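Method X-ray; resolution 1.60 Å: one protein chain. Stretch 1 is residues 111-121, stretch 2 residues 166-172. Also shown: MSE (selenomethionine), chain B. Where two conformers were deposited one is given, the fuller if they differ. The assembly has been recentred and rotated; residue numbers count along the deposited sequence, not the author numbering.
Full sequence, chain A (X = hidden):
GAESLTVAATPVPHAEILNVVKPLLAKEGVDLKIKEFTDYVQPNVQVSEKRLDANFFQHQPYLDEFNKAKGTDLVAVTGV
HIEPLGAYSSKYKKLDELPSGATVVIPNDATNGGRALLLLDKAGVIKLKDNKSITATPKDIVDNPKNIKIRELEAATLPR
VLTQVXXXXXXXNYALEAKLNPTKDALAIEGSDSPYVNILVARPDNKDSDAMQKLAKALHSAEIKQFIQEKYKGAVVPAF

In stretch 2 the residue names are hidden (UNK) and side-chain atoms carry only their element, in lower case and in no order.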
# COMPACT_ATOMS: atom_id res chain seq x y z
N THR A 111 -1.31 10.90 -0.93
CA THR A 111 -1.42 9.95 -2.03
C THR A 111 -2.47 8.86 -1.83
O THR A 111 -3.17 8.53 -2.75
CB THR A 111 -0.07 9.33 -2.44
OG1 THR A 111 0.49 8.54 -1.38
CG2 THR A 111 0.90 10.44 -2.80
N ASN A 112 -2.59 8.33 -0.63
CA ASN A 112 -3.64 7.34 -0.41
C ASN A 112 -5.05 7.95 -0.30
O ASN A 112 -6.03 7.30 -0.70
CB ASN A 112 -3.29 6.41 0.74
CG ASN A 112 -2.09 5.56 0.43
OD1 ASN A 112 -2.14 4.66 -0.42
ND2 ASN A 112 -1.04 5.81 1.14
N GLY A 113 -5.12 9.20 0.17
CA GLY A 113 -6.37 9.96 0.13
C GLY A 113 -6.78 10.21 -1.33
O GLY A 113 -7.92 9.95 -1.71
N GLY A 114 -5.85 10.68 -2.16
CA GLY A 114 -6.15 10.96 -3.55
C GLY A 114 -6.57 9.73 -4.30
O GLY A 114 -7.51 9.74 -5.06
N ARG A 115 -5.84 8.64 -4.06
CA ARG A 115 -6.14 7.33 -4.60
C ARG A 115 -7.58 6.87 -4.26
O ARG A 115 -8.30 6.37 -5.12
CB ARG A 115 -5.12 6.37 -4.02
CG ARG A 115 -5.39 4.93 -4.22
CD ARG A 115 -4.32 4.15 -3.47
NE ARG A 115 -4.29 2.82 -3.99
CZ ARG A 115 -3.48 1.87 -3.55
NH1 ARG A 115 -2.66 2.09 -2.52
NH2 ARG A 115 -3.53 0.69 -4.12
N ALA A 116 -7.97 7.05 -3.00
CA ALA A 116 -9.31 6.71 -2.55
C ALA A 116 -10.35 7.54 -3.27
O ALA A 116 -11.36 6.99 -3.73
CB ALA A 116 -9.42 6.92 -1.04
N LEU A 117 -10.10 8.86 -3.41
CA LEU A 117 -11.05 9.71 -4.12
C LEU A 117 -11.18 9.27 -5.59
O LEU A 117 -12.28 9.30 -6.17
CB LEU A 117 -10.64 11.17 -4.04
CG LEU A 117 -10.78 11.80 -2.66
CD1 LEU A 117 -10.10 13.17 -2.61
CD2 LEU A 117 -12.26 11.94 -2.30
N LEU A 118 -10.07 8.88 -6.19
CA LEU A 118 -10.11 8.39 -7.58
C LEU A 118 -10.93 7.10 -7.72
O LEU A 118 -11.63 6.94 -8.72
CB LEU A 118 -8.70 8.18 -8.13
CG LEU A 118 -7.94 9.49 -8.41
CD1 LEU A 118 -6.53 9.17 -8.86
CD2 LEU A 118 -8.62 10.33 -9.47
N LEU A 119 -10.87 6.21 -6.74
CA LEU A 119 -11.70 5.01 -6.74
C LEU A 119 -13.17 5.42 -6.60
O LEU A 119 -14.04 4.88 -7.30
CB LEU A 119 -11.31 4.04 -5.60
CG LEU A 119 -12.18 2.78 -5.53
CD1 LEU A 119 -12.17 2.01 -6.86
CD2 LEU A 119 -11.78 1.89 -4.35
N LEU A 120 -13.48 6.37 -5.71
CA LEU A 120 -14.87 6.85 -5.59
C LEU A 120 -15.35 7.44 -6.93
O LEU A 120 -16.53 7.27 -7.34
CB LEU A 120 -15.03 7.89 -4.48
CG LEU A 120 -14.77 7.36 -3.08
CD1 LEU A 120 -14.78 8.47 -2.03
CD2 LEU A 120 -15.78 6.29 -2.72
N ASP A 121 -14.45 8.13 -7.63
CA ASP A 121 -14.79 8.68 -8.94
C ASP A 121 -15.02 7.54 -9.96
O ASP A 121 -16.03 7.52 -10.69
CB ASP A 121 -13.71 9.69 -9.37
CG ASP A 121 -13.90 10.21 -10.81
OD1 ASP A 121 -13.64 9.46 -11.79
OD2 ASP A 121 -14.25 11.40 -10.96
N UNK A 166 -20.39 4.51 7.20
CA UNK A 166 -21.11 3.82 6.16
C UNK A 166 -20.19 3.07 5.22
O UNK A 166 -20.60 2.04 4.66
c UNK A 166 -22.00 4.82 5.44
o UNK A 166 -23.61 4.67 7.24
c UNK A 166 -23.08 5.41 6.38
o UNK A 166 -23.37 6.63 6.30
N UNK A 167 -18.99 3.61 4.96
CA UNK A 167 -18.03 2.94 4.06
C UNK A 167 -16.63 3.44 4.41
O UNK A 167 -16.46 4.63 4.76
c UNK A 167 -17.60 2.39 1.60
c UNK A 167 -18.15 4.25 -0.58
c UNK A 167 -18.38 3.22 2.60
se UNK A 167 -18.46 2.37 -0.16
N UNK A 168 -15.65 2.56 4.22
CA UNK A 168 -14.25 2.87 4.40
C UNK A 168 -13.42 2.33 3.26
O UNK A 168 -13.60 1.20 2.82
c UNK A 168 -13.73 2.37 5.73
N UNK A 169 -12.51 3.16 2.76
CA UNK A 169 -11.59 2.74 1.70
C UNK A 169 -10.26 2.47 2.38
O UNK A 169 -9.61 3.39 2.86
c UNK A 169 -12.30 4.70 -1.60
c UNK A 169 -11.48 3.80 0.60
c UNK A 169 -12.61 3.74 -0.47
c UNK A 169 -13.98 4.01 0.13
N UNK A 170 -9.89 1.20 2.43
CA UNK A 170 -8.84 0.71 3.34
C UNK A 170 -7.73 0.09 2.54
O UNK A 170 -7.98 -0.77 1.69
c UNK A 170 -10.58 0.29 5.05
c UNK A 170 -9.40 -0.34 4.28
c UNK A 170 -8.31 -0.81 5.21
c UNK A 170 -11.25 -0.66 5.99
N UNK A 171 -6.50 0.55 2.78
CA UNK A 171 -5.32 -0.03 2.16
C UNK A 171 -5.31 -1.52 2.42
O UNK A 171 -5.56 -2.01 3.55
o UNK A 171 -4.38 2.94 3.07
n UNK A 171 -3.32 2.30 1.19
c UNK A 171 -3.90 2.04 2.33
c UNK A 171 -4.04 0.58 2.70
N UNK A 172 -4.95 -2.27 1.39
CA UNK A 172 -5.10 -3.74 1.46
C UNK A 172 -4.23 -4.39 2.56
O UNK A 172 -4.63 -5.36 3.22
c UNK A 172 -4.76 -5.84 0.10
c UNK A 172 -4.81 -4.33 0.07
o UNK A 172 -5.85 -3.88 -0.79
N MSE B . 0.60 -1.53 0.94
CA MSE B . -0.04 -0.19 0.84
C MSE B . -0.82 -0.17 -0.47
O MSE B . -0.31 -0.63 -1.50
OXT MSE B . -1.96 0.32 -0.51
CB MSE B . 1.00 0.95 0.87
CG MSE B . 0.36 2.32 0.80
SE MSE B . 1.74 3.71 0.67
CE MSE B . 2.51 3.56 2.39

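Position 166 carries four side-chain atoms beyond its backbone: two carbons in a row, the second bonded to two oxygens. That planar, terminal pair of oxygens is a carboxylate on a single methylene, and the closest side-chain atom, CB, is 10.4 Å from Leu120 CD2. The residue is Asp166, which takes no part in the contact.

Position 167 has an unbranched chain of two carbons, a selenium and a last carbon. Its phi/psi of -157/149 is that of an extended strand, and its CA-to-CB bond points toward the helix, where the terminal carbon lies near Leu120. Selenium inside an unbranched chain identifies selenomethionine, Met167 in the sequence. Its CE lies 3.8 Å from Leu120 CD2, an apolar contact at van der Waals distance.

At position 168 there is one side-chain carbon and nothing further, the signature of alanine. Ala168 follows the alternation of a strand: Ala168 CB is 9.2 Å from Ala116 CB, the nearest atom of stretch 1.

Position 169 shows four carbons that fork at the second, with the CA-to-CB bond again toward the helix. One fork tip touches Ala116, Leu119 and Leu120. A fork one carbon beyond CB defines leucine. In Leu169 (chi1 m, chi2 p) that tip is CD2, 3.7 Å from Ala116 CB, 4.0 Å from Leu119 CD2 and 3.9 Å from Leu120 CG. It also comes within 3.3 Å of Ala116 O, a close packing contact against the helix backbone.

Position 170 also has four carbons, but here the fork is at the first and one arm is two carbons long. This beta-branched pattern gives Ile170, whose CB is 9.0 Å from Ala116 CB, so the side chain is out of reach.

Position 171 has two carbons, the second carrying one oxygen and one nitrogen: a short amide, whose end lies against Asn112 and Arg115. It is asparagine. The CA-to-CB bond of Asn171 points sideways, yet the amide comes nearer to the helix. Asn171 ND2 donates a weak hydrogen bond to Asn112 OD1 (3.1 Å, angle at the hydrogen 146°) and a straighter one to OXT of the bound selenomethionine (2.9 Å, 169°).

Position 172 has one carbon bearing one oxygen and one carbon, hence threonine. Thr172 OG1 stays 6.1 Å from Arg115 NH2, and the residue makes no contact.

The contact therefore has two parts. Helix and strand axes approach to 9.4 Å at 124°, and the small side chain of Ala116 accompanies a CA-CA distance of 6.2 Å to Leu169. Leu169 contributes 93 Å² to a total of 283 Å² buried between the stretches, while Met167 extends the apolar packing along Leu120. The polar part gathers around the ligand: Arg115 NH1 bonds to the same ligand OXT at 2.8 Å and makes a weak bond to Asn112 OD1 at 3.4 Å. Asn112 OD1 thus accepts weak hydrogen bonds from Arg115 NH1 and Asn171 ND2, the two donors that also bind OXT, linking the two stretches beside the carboxylate of the bound amino acid.

Stretch 2 166-172: DMALINT
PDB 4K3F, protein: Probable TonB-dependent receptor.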